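PDB 6SMT: 6-phosphogluconate dehydrogenase, NAD-binding from Mycolicibacterium smegmatis MC2 155, which binds NADPH and acts as an S-enantioselective imine reductase, probably passing hydride from the dihydronicotinamide to a C=N bond. Local coordinates for residues 16-21 and 44-49; 24-29 and 36-41; 70-75 and 81-86. All coordinates share one frame; numbering follows the deposited sequence.

Contact 1 of 3, residues 16-21 and 44-49; sequences LGLGPM and SKAQAL. With NDP (NADPH dihydro-nicotinamide-adenine-dinucleotide phosphate), chain L.
With L18 CG set opposite its own carbonyl carbon (chi1 -55°) and chi2 near 180°, the two methyls of that leucine are delivered to A46 and L49 of segment 44-49. CD1 lies against A46, 3.9 Å from A46 CB, while L18 CD2 meets L49 CD1 at 3.8 Å, the two leucine side chains running past each other at a slant. From the residue before A46, K45 runs extended beyond CG. Its CD lies 3.8 Å from L18 O, and its NZ ends 2.6 Å from O3X of the NADPH 2'-phosphate, a short hydrogen bond that charge probably strengthens. Q23 NE2 hydrogen-bonds to both L18 O and K45 O, tying the two backbones together. On the cofactor side, M21 N gives O1N of the pyrophosphate a bond of 2.9 Å at 154°, whereas the amides of L18 and G19 make only weak bonds to the ribose O3B. M21 bends at chi2 and chi3, which carries its CE to 3.4 Å from NADPH C4N, the carbon that holds the hydride. G17, G19 and G22 fit the GxGxxG turn of a Rossmann fold, with G19 as N-cap of the pyrophosphate-binding helix 20-31.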
loop_
_atom_site.group_PDB
_atom_site.type_symbol
_atom_site.label_atom_id
_atom_site.label_comp_id
_atom_site.label_asym_id
_atom_site.label_seq_id
_atom_site.Cartn_x
_atom_site.Cartn_y
_atom_site.Cartn_z
ATOM N N LEU B 16 23.583 -17.875 10.985
ATOM C CA LEU B 16 23.903 -17.031 12.148
ATOM C C LEU B 16 22.740 -16.051 12.312
ATOM O O LEU B 16 22.535 -15.194 11.430
ATOM C CB LEU B 16 25.239 -16.316 12.008
ATOM C CG LEU B 16 26.424 -17.247 11.776
ATOM C CD1 LEU B 16 26.865 -17.297 10.353
ATOM C CD2 LEU B 16 27.644 -16.914 12.653
ATOM N N GLY B 17 22.036 -16.173 13.413
ATOM C CA GLY B 17 20.876 -15.389 13.727
ATOM C C GLY B 17 19.620 -16.224 13.649
ATOM O O GLY B 17 19.287 -16.781 12.584
ATOM N N LEU B 18 18.980 -16.454 14.813
ATOM C CA LEU B 18 17.856 -17.380 14.984
ATOM C C LEU B 18 16.662 -16.634 15.527
ATOM O O LEU B 18 15.880 -17.213 16.356
ATOM C CB LEU B 18 18.262 -18.641 15.803
ATOM C CG LEU B 18 19.433 -19.405 15.256
ATOM C CD1 LEU B 18 19.746 -20.594 16.185
ATOM C CD2 LEU B 18 19.172 -19.926 13.846
ATOM N N GLY B 19 16.420 -15.403 15.110
ATOM C CA GLY B 19 15.078 -14.823 15.222
ATOM C C GLY B 19 14.123 -15.550 14.300
ATOM O O GLY B 19 14.463 -16.541 13.718
ATOM N N PRO B 20 12.921 -15.012 14.119
ATOM C CA PRO B 20 11.883 -15.718 13.354
ATOM C C PRO B 20 12.337 -16.013 11.947
ATOM O O PRO B 20 12.099 -17.109 11.442
ATOM C CB PRO B 20 10.649 -14.857 13.408
ATOM C CG PRO B 20 11.036 -13.695 14.223
ATOM C CD PRO B 20 12.418 -13.802 14.765
ATOM N N MET B 21 13.012 -15.063 11.296
ATOM C CA MET B 21 13.433 -15.347 9.925
ATOM C C MET B 21 14.605 -16.332 9.888
ATOM O O MET B 21 14.643 -17.206 9.019
ATOM C CB MET B 21 13.729 -14.039 9.196
ATOM C CG MET B 21 14.202 -14.249 7.763
ATOM S SD MET B 21 13.083 -15.161 6.674
ATOM C CE MET B 21 11.895 -13.934 6.275
ATOM N N SER B 44 19.870 -20.629 23.548
ATOM C CA SER B 44 18.629 -21.400 23.794
ATOM C C SER B 44 17.712 -21.482 22.563
ATOM O O SER B 44 16.981 -22.497 22.363
ATOM C CB SER B 44 17.889 -20.819 24.963
ATOM O OG SER B 44 17.346 -19.536 24.692
ATOM N N LYS B 45 17.827 -20.511 21.677
ATOM C CA LYS B 45 17.008 -20.467 20.446
ATOM C C LYS B 45 17.402 -21.552 19.462
ATOM O O LYS B 45 16.635 -21.759 18.513
ATOM C CB LYS B 45 17.040 -19.055 19.856
ATOM C CG LYS B 45 16.469 -18.008 20.805
ATOM C CD LYS B 45 16.242 -16.679 20.151
ATOM C CE LYS B 45 16.005 -15.591 21.180
ATOM N NZ LYS B 45 15.827 -14.255 20.544
ATOM N N ALA B 46 18.545 -22.237 19.620
ATOM C CA ALA B 46 18.959 -23.308 18.703
ATOM C C ALA B 46 18.255 -24.639 19.004
ATOM O O ALA B 46 18.283 -25.514 18.136
ATOM C CB ALA B 46 20.451 -23.444 18.703
ATOM N N GLN B 47 17.629 -24.826 20.167
ATOM C CA GLN B 47 17.201 -26.213 20.569
ATOM C C GLN B 47 16.182 -26.775 19.583
ATOM O O GLN B 47 16.315 -27.954 19.159
ATOM C CB GLN B 47 16.616 -26.245 21.975
ATOM C CG GLN B 47 16.145 -27.660 22.371
ATOM C CD GLN B 47 17.261 -28.677 22.267
ATOM O OE1 GLN B 47 18.374 -28.455 22.756
ATOM N NE2 GLN B 47 17.001 -29.802 21.595
ATOM N N ALA B 48 15.172 -26.018 19.177
ATOM C CA ALA B 48 14.124 -26.610 18.338
ATOM C C ALA B 48 14.746 -26.984 16.970
ATOM O O ALA B 48 14.322 -27.972 16.377
ATOM C CB ALA B 48 12.991 -25.634 18.156
ATOM N N LEU B 49 15.719 -26.251 16.477
ATOM C CA LEU B 49 16.364 -26.628 15.215
ATOM C C LEU B 49 17.268 -27.853 15.380
ATOM O O LEU B 49 17.375 -28.616 14.416
ATOM C CB LEU B 49 17.169 -25.427 14.695
ATOM C CG LEU B 49 16.228 -24.288 14.279
ATOM C CD1 LEU B 49 16.994 -22.999 14.026
ATOM C CD2 LEU B 49 15.471 -24.646 13.024
HETATM P PA NDP L . 15.265 -9.220 13.984
HETATM O O1A NDP L . 15.418 -8.228 12.869
HETATM O O2A NDP L . 14.379 -8.913 15.150
HETATM O O5B NDP L . 16.713 -9.629 14.485
HETATM C C5B NDP L . 16.782 -10.573 15.570
HETATM C C4B NDP L . 18.063 -11.356 15.435
HETATM O O4B NDP L . 19.219 -10.472 15.485
HETATM C C3B NDP L . 18.256 -12.343 16.604
HETATM O O3B NDP L . 18.962 -13.494 16.181
HETATM C C2B NDP L . 19.096 -11.512 17.551
HETATM O O2B NDP L . 19.887 -12.199 18.515
HETATM C C1B NDP L . 20.054 -10.917 16.538
HETATM N N9A NDP L . 20.823 -9.779 17.029
HETATM C C8A NDP L . 20.374 -8.517 17.344
HETATM N N7A NDP L . 21.338 -7.720 17.740
HETATM C C5A NDP L . 22.488 -8.491 17.701
HETATM C C6A NDP L . 23.843 -8.253 18.048
HETATM N N6A NDP L . 24.317 -7.068 18.422
HETATM N N1A NDP L . 24.706 -9.281 17.904
HETATM C C2A NDP L . 24.266 -10.469 17.478
HETATM N N3A NDP L . 23.017 -10.815 17.150
HETATM C C4A NDP L . 22.173 -9.788 17.303
HETATM O O3 NDP L . 14.772 -10.658 13.473
HETATM P PN NDP L . 14.106 -11.315 12.226
HETATM O O1N NDP L . 14.407 -12.745 12.279
HETATM O O2N NDP L . 12.677 -10.906 12.168
HETATM O O5D NDP L . 14.792 -10.616 10.951
HETATM C C5D NDP L . 16.166 -10.836 10.652
HETATM C C4D NDP L . 16.481 -9.995 9.439
HETATM O O4D NDP L . 15.678 -10.493 8.338
HETATM C C3D NDP L . 16.195 -8.492 9.559
HETATM O O3D NDP L . 17.214 -7.690 8.975
HETATM C C2D NDP L . 14.899 -8.339 8.785
HETATM O O2D NDP L . 14.669 -7.053 8.217
HETATM C C1D NDP L . 14.990 -9.402 7.722
HETATM N N1N NDP L . 13.681 -9.902 7.257
HETATM C C2N NDP L . 12.762 -10.378 8.155
HETATM C C3N NDP L . 11.523 -10.763 7.766
HETATM C C7N NDP L . 10.512 -11.268 8.716
HETATM O O7N NDP L . 9.392 -11.541 8.228
HETATM N N7N NDP L . 10.778 -11.456 9.998
HETATM C C4N NDP L . 11.125 -10.647 6.378
HETATM C C5N NDP L . 12.152 -10.197 5.460
HETATM C C6N NDP L . 13.359 -9.884 5.878
HETATM P P2B NDP L . 19.136 -12.673 19.877
HETATM O O1X NDP L . 20.327 -13.049 20.810
HETATM O O2X NDP L . 18.391 -11.452 20.409
HETATM O O3X NDP L . 18.208 -13.786 19.599
#

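Contact 2 of 3, residues 24-29 and 36-41; sequences ALSRAL and VTVWNR. With NDP (NADPH dihydro-nicotinamide-adenine-dinucleotide phosphate), chain L.
L29 lays its CB against the CG2 methyl of V36, 3.6 Å away, where helix 20-31 packs on strand 35-39. The two elements are the second and third members of the first beta-alpha-beta unit of the Rossmann fold, and the four residues that touch are all buried. V36 has CG1 anti to its backbone N, which leaves CG2 as the branch that faces the helix. One turn earlier on the helix, S26 OG sits 3.7 Å from V38 CG1. That hydroxyl is hydrogen-bonded to the carbonyl of G22 in its own helix, so it meets V38 by packing while its hydrogen bond runs back into the helix. V13 and V15 of strand 12-16 also touch L29 and continue the same apolar layer.

Past the end of the strand the chain turns from packing to cofactor binding. N40 uses both ends of its amide: OD1 accepts from the ribose hydroxyl O3B at 2.7 Å, and ND2 gives O3X of the 2'-phosphate a nearly straight bond (166°). The amide's rotation is fixed further by L18 N, which donates to OD1, and by T42 O, which accepts from ND2. R41 takes the other two phosphate oxygens, as fits a protein that binds NADPH. With the phosphorus at the guanidinium edge and in its plane, NE reaches O1X at 176° and NH2 reaches O2X at 168°. A bend at chi3 folds the guanidinium over the adenine. One face of the guanidinium therefore lies on the base, its edge holds the phosphate, and R41 CZ comes 3.5 Å from NADPH C5A.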
loop_
_atom_site.group_PDB
_atom_site.type_symbol
_atom_site.label_atom_id
_atom_site.label_comp_id
_atom_site.label_asym_id
_atom_site.label_seq_id
_atom_site.Cartn_x
_atom_site.Cartn_y
_atom_site.Cartn_z
ATOM N N ALA B 24 13.162 -19.694 10.160
ATOM C CA ALA B 24 12.523 -20.081 8.892
ATOM C C ALA B 24 13.564 -20.513 7.860
ATOM O O ALA B 24 13.398 -21.508 7.176
ATOM C CB ALA B 24 11.662 -18.928 8.405
ATOM N N LEU B 25 14.646 -19.748 7.736
ATOM C CA LEU B 25 15.735 -20.111 6.799
ATOM C C LEU B 25 16.254 -21.507 7.175
ATOM O O LEU B 25 16.435 -22.328 6.304
ATOM C CB LEU B 25 16.827 -19.064 6.818
ATOM C CG LEU B 25 16.498 -17.673 6.278
ATOM C CD1 LEU B 25 17.625 -16.724 6.598
ATOM C CD2 LEU B 25 16.249 -17.686 4.793
ATOM N N SER B 26 16.575 -21.666 8.451
ATOM C CA SER B 26 17.167 -22.936 8.940
ATOM C C SER B 26 16.222 -24.102 8.710
ATOM O O SER B 26 16.679 -25.156 8.216
ATOM C CB SER B 26 17.488 -22.810 10.394
ATOM O OG SER B 26 18.451 -21.823 10.683
ATOM N N ARG B 27 14.931 -23.926 8.954
ATOM C CA ARG B 27 13.962 -25.016 8.686
ATOM C C ARG B 27 13.927 -25.332 7.220
ATOM O O ARG B 27 13.861 -26.501 6.821
ATOM C CB ARG B 27 12.549 -24.670 9.142
ATOM C CG ARG B 27 12.395 -24.640 10.651
ATOM C CD ARG B 27 10.901 -24.518 11.011
ATOM N NE ARG B 27 10.163 -23.384 10.432
ATOM C CZ ARG B 27 10.107 -22.159 10.984
ATOM N NH1 ARG B 27 10.798 -21.895 12.071
ATOM N NH2 ARG B 27 9.489 -21.204 10.342
ATOM N N ALA B 28 13.934 -24.342 6.343
ATOM C CA ALA B 28 13.845 -24.632 4.905
ATOM C C ALA B 28 15.105 -25.384 4.466
ATOM O O ALA B 28 14.986 -26.292 3.568
ATOM C CB ALA B 28 13.671 -23.345 4.118
ATOM N N LEU B 29 16.294 -25.003 4.925
ATOM C CA LEU B 29 17.544 -25.642 4.517
ATOM C C LEU B 29 17.540 -27.074 5.082
ATOM O O LEU B 29 17.958 -27.998 4.325
ATOM C CB LEU B 29 18.729 -24.852 5.037
ATOM C CG LEU B 29 18.868 -23.461 4.413
ATOM C CD1 LEU B 29 19.778 -22.625 5.283
ATOM C CD2 LEU B 29 19.314 -23.560 2.950
ATOM N N VAL B 36 23.062 -28.411 8.122
ATOM C CA VAL B 36 22.850 -27.053 8.643
ATOM C C VAL B 36 23.482 -26.943 9.987
ATOM O O VAL B 36 23.123 -27.738 10.874
ATOM C CB VAL B 36 21.370 -26.662 8.624
ATOM C CG1 VAL B 36 21.193 -25.254 9.100
ATOM C CG2 VAL B 36 20.786 -26.850 7.212
ATOM N N THR B 37 24.325 -25.928 10.159
ATOM C CA THR B 37 24.839 -25.541 11.477
ATOM C C THR B 37 24.204 -24.222 11.837
ATOM O O THR B 37 24.208 -23.304 11.004
ATOM C CB THR B 37 26.367 -25.475 11.460
ATOM O OG1 THR B 37 26.898 -26.768 11.127
ATOM C CG2 THR B 37 26.990 -24.974 12.740
ATOM N N VAL B 38 23.848 -24.049 13.094
ATOM C CA VAL B 38 23.202 -22.798 13.547
ATOM C C VAL B 38 23.960 -22.189 14.684
ATOM O O VAL B 38 24.608 -22.891 15.480
ATOM C CB VAL B 38 21.727 -22.976 13.854
ATOM C CG1 VAL B 38 20.995 -23.509 12.689
ATOM C CG2 VAL B 38 21.469 -23.912 15.041
ATOM N N TRP B 39 23.876 -20.876 14.821
ATOM C CA TRP B 39 24.456 -20.070 15.916
ATOM C C TRP B 39 23.548 -18.906 16.194
ATOM O O TRP B 39 22.966 -18.334 15.226
ATOM C CB TRP B 39 25.876 -19.625 15.630
ATOM C CG TRP B 39 26.431 -18.744 16.716
ATOM C CD1 TRP B 39 27.148 -19.143 17.836
ATOM C CD2 TRP B 39 26.280 -17.339 16.858
ATOM N NE1 TRP B 39 27.390 -18.057 18.654
ATOM C CE2 TRP B 39 26.902 -16.907 18.061
ATOM C CE3 TRP B 39 25.671 -16.362 16.055
ATOM C CZ2 TRP B 39 26.930 -15.570 18.465
ATOM C CZ3 TRP B 39 25.643 -15.070 16.500
ATOM C CH2 TRP B 39 26.304 -14.656 17.659
ATOM N N ASN B 40 23.355 -18.551 17.458
ATOM C CA ASN B 40 22.660 -17.315 17.859
ATOM C C ASN B 40 23.361 -16.750 19.073
ATOM O O ASN B 40 23.806 -17.575 19.932
ATOM C CB ASN B 40 21.211 -17.616 18.048
ATOM C CG ASN B 40 20.381 -16.386 18.226
ATOM O OD1 ASN B 40 20.324 -15.585 17.261
ATOM N ND2 ASN B 40 19.652 -16.253 19.308
ATOM N N ARG B 41 23.323 -15.454 19.182
ATOM C CA ARG B 41 23.838 -14.764 20.392
ATOM C C ARG B 41 23.180 -15.410 21.613
ATOM O O ARG B 41 23.909 -15.703 22.634
ATOM C CB ARG B 41 23.534 -13.270 20.280
ATOM C CG ARG B 41 23.809 -12.523 21.588
ATOM C CD ARG B 41 23.490 -11.078 21.421
ATOM N NE ARG B 41 22.148 -10.786 21.094
ATOM C CZ ARG B 41 21.686 -9.568 20.963
ATOM N NH1 ARG B 41 22.476 -8.529 21.114
ATOM N NH2 ARG B 41 20.428 -9.394 20.674
HETATM P PA NDP L . 15.265 -9.220 13.984
HETATM O O1A NDP L . 15.418 -8.228 12.869
HETATM O O2A NDP L . 14.379 -8.913 15.150
HETATM O O5B NDP L . 16.713 -9.629 14.485
HETATM C C5B NDP L . 16.782 -10.573 15.570
HETATM C C4B NDP L . 18.063 -11.356 15.435
HETATM O O4B NDP L . 19.219 -10.472 15.485
HETATM C C3B NDP L . 18.256 -12.343 16.604
HETATM O O3B NDP L . 18.962 -13.494 16.181
HETATM C C2B NDP L . 19.096 -11.512 17.551
HETATM O O2B NDP L . 19.887 -12.199 18.515
HETATM C C1B NDP L . 20.054 -10.917 16.538
HETATM N N9A NDP L . 20.823 -9.779 17.029
HETATM C C8A NDP L . 20.374 -8.517 17.344
HETATM N N7A NDP L . 21.338 -7.720 17.740
HETATM C C5A NDP L . 22.488 -8.491 17.701
HETATM C C6A NDP L . 23.843 -8.253 18.048
HETATM N N6A NDP L . 24.317 -7.068 18.422
HETATM N N1A NDP L . 24.706 -9.281 17.904
HETATM C C2A NDP L . 24.266 -10.469 17.478
HETATM N N3A NDP L . 23.017 -10.815 17.150
HETATM C C4A NDP L . 22.173 -9.788 17.303
HETATM O O3 NDP L . 14.772 -10.658 13.473
HETATM P PN NDP L . 14.106 -11.315 12.226
HETATM O O1N NDP L . 14.407 -12.745 12.279
HETATM O O2N NDP L . 12.677 -10.906 12.168
HETATM O O5D NDP L . 14.792 -10.616 10.951
HETATM C C5D NDP L . 16.166 -10.836 10.652
HETATM C C4D NDP L . 16.481 -9.995 9.439
HETATM O O4D NDP L . 15.678 -10.493 8.338
HETATM C C3D NDP L . 16.195 -8.492 9.559
HETATM O O3D NDP L . 17.214 -7.690 8.975
HETATM C C2D NDP L . 14.899 -8.339 8.785
HETATM O O2D NDP L . 14.669 -7.053 8.217
HETATM C C1D NDP L . 14.990 -9.402 7.722
HETATM N N1N NDP L . 13.681 -9.902 7.257
HETATM C C2N NDP L . 12.762 -10.378 8.155
HETATM C C3N NDP L . 11.523 -10.763 7.766
HETATM C C7N NDP L . 10.512 -11.268 8.716
HETATM O O7N NDP L . 9.392 -11.541 8.228
HETATM N N7N NDP L . 10.778 -11.456 9.998
HETATM C C4N NDP L . 11.125 -10.647 6.378
HETATM C C5N NDP L . 12.152 -10.197 5.460
HETATM C C6N NDP L . 13.359 -9.884 5.878
HETATM P P2B NDP L . 19.136 -12.673 19.877
HETATM O O1X NDP L . 20.327 -13.049 20.810
HETATM O O2X NDP L . 18.391 -11.452 20.409
HETATM O O3X NDP L . 18.208 -13.786 19.599
#

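Contact 3 of 3, residues 70-75 and 81-86; sequences ALVNVV and DAILTA. With NDP (NADPH dihydro-nicotinamide-adenine-dinucleotide phosphate), chain L.
Strand 69-72 and helix 77-87 belong to the beta-alpha-beta unit of strand 69-72, helix 77-87 and strand 95-98, and within 81-86 it is I83 that meets V72 and V74. Its CD1 comes tip to tip with V74, 3.8 Å from V74 CG1, and lies more loosely against V72, 4.3 Å from V72 CG1. I83 CG1 stands anti to the carbonyl carbon (chi1 -67°), and with chi2 extended the terminal methyl reaches out to both valines. The same methyl touches the cofactor, since I83 CD1 is 3.8 Å from C2A of the adenine. V80 of the same helix also packs on both valines, and L16 of strand 12-16 on V72 and I83.

The loop after the strand carries the polar contacts. N73 ND2 makes a weak bond to O4D of the nicotinamide ribose (3.0 Å, 134°), and L99 O accepts from that nitrogen as well. V74 O lies 2.9 Å from NADPH O3D, a hydroxyl of that ribose, and V75 O is also near it. V75 N reaches O4B of the adenosine ribose only weakly. The V74 side chain lies against that second sugar, and V75 CG1 comes 3.6 Å from C8A of the adenine. Within the helix, T85 OG1 and T85 N reach D81 O from opposite faces of its carbonyl plane, a doubly gripped carbonyl. D81 OD1 is hydrogen-bonded to T110 OG1 of helix 104-116. Strand, cofactor-binding loop and helix are arranged as at the carboxyl end of a Rossmann-fold strand.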
loop_
_atom_site.group_PDB
_atom_site.type_symbol
_atom_site.label_atom_id
_atom_site.label_comp_id
_atom_site.label_asym_id
_atom_site.label_seq_id
_atom_site.Cartn_x
_atom_site.Cartn_y
_atom_site.Cartn_z
ATOM N N ALA B 70 27.833 -19.335 4.726
ATOM C CA ALA B 70 27.297 -18.783 5.960
ATOM C C ALA B 70 26.269 -17.675 5.642
ATOM O O ALA B 70 26.621 -16.799 4.859
ATOM C CB ALA B 70 28.323 -18.232 6.889
ATOM N N LEU B 71 25.057 -17.807 6.162
ATOM C CA LEU B 71 24.016 -16.782 6.014
ATOM C C LEU B 71 23.917 -16.011 7.306
ATOM O O LEU B 71 23.797 -16.667 8.396
ATOM C CB LEU B 71 22.662 -17.428 5.706
ATOM C CG LEU B 71 22.675 -18.447 4.595
ATOM C CD1 LEU B 71 21.254 -18.969 4.352
ATOM C CD2 LEU B 71 23.265 -17.930 3.314
ATOM N N VAL B 72 23.969 -14.683 7.293
ATOM C CA VAL B 72 23.882 -13.857 8.501
ATOM C C VAL B 72 22.562 -13.074 8.507
ATOM O O VAL B 72 22.361 -12.216 7.665
ATOM C CB VAL B 72 25.091 -12.943 8.678
ATOM C CG1 VAL B 72 25.022 -12.324 10.035
ATOM C CG2 VAL B 72 26.424 -13.661 8.419
ATOM N N ASN B 73 21.641 -13.484 9.369
ATOM C CA ASN B 73 20.243 -13.003 9.351
ATOM C C ASN B 73 19.910 -12.405 10.702
ATOM O O ASN B 73 19.357 -13.129 11.562
ATOM C CB ASN B 73 19.316 -14.117 8.909
ATOM C CG ASN B 73 17.873 -13.686 8.781
ATOM O OD1 ASN B 73 17.024 -14.142 9.559
ATOM N ND2 ASN B 73 17.599 -12.760 7.853
ATOM N N VAL B 74 20.272 -11.155 10.916
ATOM C CA VAL B 74 20.111 -10.456 12.192
ATOM C C VAL B 74 19.536 -9.067 11.928
ATOM O O VAL B 74 19.301 -8.696 10.780
ATOM C CB VAL B 74 21.432 -10.450 12.967
ATOM C CG1 VAL B 74 21.821 -11.840 13.426
ATOM C CG2 VAL B 74 22.529 -9.796 12.182
ATOM N N VAL B 75 19.356 -8.291 12.972
ATOM C CA VAL B 75 18.544 -7.050 12.859
ATOM C C VAL B 75 19.181 -6.064 11.900
ATOM O O VAL B 75 18.439 -5.503 11.106
ATOM C CB VAL B 75 18.290 -6.436 14.234
ATOM C CG1 VAL B 75 19.570 -5.975 14.900
ATOM C CG2 VAL B 75 17.296 -5.267 14.081
ATOM N N ASP B 81 28.278 -7.035 11.513
ATOM C CA ASP B 81 29.722 -6.737 11.552
ATOM C C ASP B 81 30.281 -7.155 12.928
ATOM O O ASP B 81 31.435 -7.650 12.954
ATOM C CB ASP B 81 29.944 -5.276 11.254
ATOM C CG ASP B 81 29.610 -4.933 9.789
ATOM O OD1 ASP B 81 29.444 -5.877 8.938
ATOM O OD2 ASP B 81 29.629 -3.709 9.456
ATOM N N ALA B 82 29.481 -7.077 13.972
ATOM C CA ALA B 82 29.940 -7.561 15.306
ATOM C C ALA B 82 30.114 -9.095 15.254
ATOM O O ALA B 82 31.109 -9.663 15.857
ATOM C CB ALA B 82 28.981 -7.159 16.376
ATOM N N ILE B 83 29.228 -9.827 14.586
ATOM C CA ILE B 83 29.353 -11.290 14.461
ATOM C C ILE B 83 30.562 -11.619 13.610
ATOM O O ILE B 83 31.348 -12.508 13.984
ATOM C CB ILE B 83 28.054 -11.866 13.896
ATOM C CG1 ILE B 83 26.929 -11.705 14.893
ATOM C CG2 ILE B 83 28.230 -13.288 13.401
ATOM C CD1 ILE B 83 25.530 -11.894 14.235
ATOM N N LEU B 84 30.782 -10.962 12.493
ATOM C CA LEU B 84 31.915 -11.274 11.617
ATOM C C LEU B 84 33.211 -10.889 12.360
ATOM O O LEU B 84 34.177 -11.675 12.229
ATOM C CB LEU B 84 31.758 -10.498 10.320
ATOM C CG LEU B 84 30.618 -10.998 9.446
ATOM C CD1 LEU B 84 30.477 -10.052 8.247
ATOM C CD2 LEU B 84 30.812 -12.436 8.989
ATOM N N THR B 85 33.246 -9.794 13.128
ATOM C CA THR B 85 34.452 -9.424 13.937
ATOM C C THR B 85 34.729 -10.612 14.885
ATOM O O THR B 85 35.963 -11.017 14.972
ATOM C CB THR B 85 34.294 -8.107 14.674
ATOM O OG1 THR B 85 34.060 -7.151 13.633
ATOM C CG2 THR B 85 35.521 -7.807 15.514
ATOM N N ALA B 86 33.744 -11.102 15.627
ATOM C CA ALA B 86 33.897 -12.251 16.553
ATOM C C ALA B 86 34.395 -13.470 15.791
ATOM O O ALA B 86 35.160 -14.320 16.427
ATOM C CB ALA B 86 32.653 -12.551 17.319
HETATM P PA NDP L . 15.265 -9.220 13.984
HETATM O O1A NDP L . 15.418 -8.228 12.869
HETATM O O2A NDP L . 14.379 -8.913 15.150
HETATM O O5B NDP L . 16.713 -9.629 14.485
HETATM C C5B NDP L . 16.782 -10.573 15.570
HETATM C C4B NDP L . 18.063 -11.356 15.435
HETATM O O4B NDP L . 19.219 -10.472 15.485
HETATM C C3B NDP L . 18.256 -12.343 16.604
HETATM O O3B NDP L . 18.962 -13.494 16.181
HETATM C C2B NDP L . 19.096 -11.512 17.551
HETATM O O2B NDP L . 19.887 -12.199 18.515
HETATM C C1B NDP L . 20.054 -10.917 16.538
HETATM N N9A NDP L . 20.823 -9.779 17.029
HETATM C C8A NDP L . 20.374 -8.517 17.344
HETATM N N7A NDP L . 21.338 -7.720 17.740
HETATM C C5A NDP L . 22.488 -8.491 17.701
HETATM C C6A NDP L . 23.843 -8.253 18.048
HETATM N N6A NDP L . 24.317 -7.068 18.422
HETATM N N1A NDP L . 24.706 -9.281 17.904
HETATM C C2A NDP L . 24.266 -10.469 17.478
HETATM N N3A NDP L . 23.017 -10.815 17.150
HETATM C C4A NDP L . 22.173 -9.788 17.303
HETATM O O3 NDP L . 14.772 -10.658 13.473
HETATM P PN NDP L . 14.106 -11.315 12.226
HETATM O O1N NDP L . 14.407 -12.745 12.279
HETATM O O2N NDP L . 12.677 -10.906 12.168
HETATM O O5D NDP L . 14.792 -10.616 10.951
HETATM C C5D NDP L . 16.166 -10.836 10.652
HETATM C C4D NDP L . 16.481 -9.995 9.439
HETATM O O4D NDP L . 15.678 -10.493 8.338
HETATM C C3D NDP L . 16.195 -8.492 9.559
HETATM O O3D NDP L . 17.214 -7.690 8.975
HETATM C C2D NDP L . 14.899 -8.339 8.785
HETATM O O2D NDP L . 14.669 -7.053 8.217
HETATM C C1D NDP L . 14.990 -9.402 7.722
HETATM N N1N NDP L . 13.681 -9.902 7.257
HETATM C C2N NDP L . 12.762 -10.378 8.155
HETATM C C3N NDP L . 11.523 -10.763 7.766
HETATM C C7N NDP L . 10.512 -11.268 8.716
HETATM O O7N NDP L . 9.392 -11.541 8.228
HETATM N N7N NDP L . 10.778 -11.456 9.998
HETATM C C4N NDP L . 11.125 -10.647 6.378
HETATM C C5N NDP L . 12.152 -10.197 5.460
HETATM C C6N NDP L . 13.359 -9.884 5.878
HETATM P P2B NDP L . 19.136 -12.673 19.877
HETATM O O1X NDP L . 20.327 -13.049 20.810
HETATM O O2X NDP L . 18.391 -11.452 20.409
HETATM O O3X NDP L . 18.208 -13.786 19.599
#

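How the contacts relate
All three contacts are buried in the nucleotide-binding domain and touch the same NADPH. Contacts 1 and 2 share helix 20-31, centres about 6 Å apart, contact 2 nested inside the chain loop that contact 1 closes; contact 3 follows, its centre 13 to 14 Å away. Backbone hydrogen bonds join them: L16 with L71 and N73, G17 with W39. Contact 1 packs leucine on alanine and leucine, contact 2 leucine on valine with a serine beside a second valine, contact 3 isoleucine on two valines. Their polar ends, more exposed at R41 and K45, differ: contact 1 gives backbone amides and a lysine, contact 2 an asparagine and arginine, these side chains all on the 2'-phosphate, contact 3 chiefly weak or shared sugar bonds.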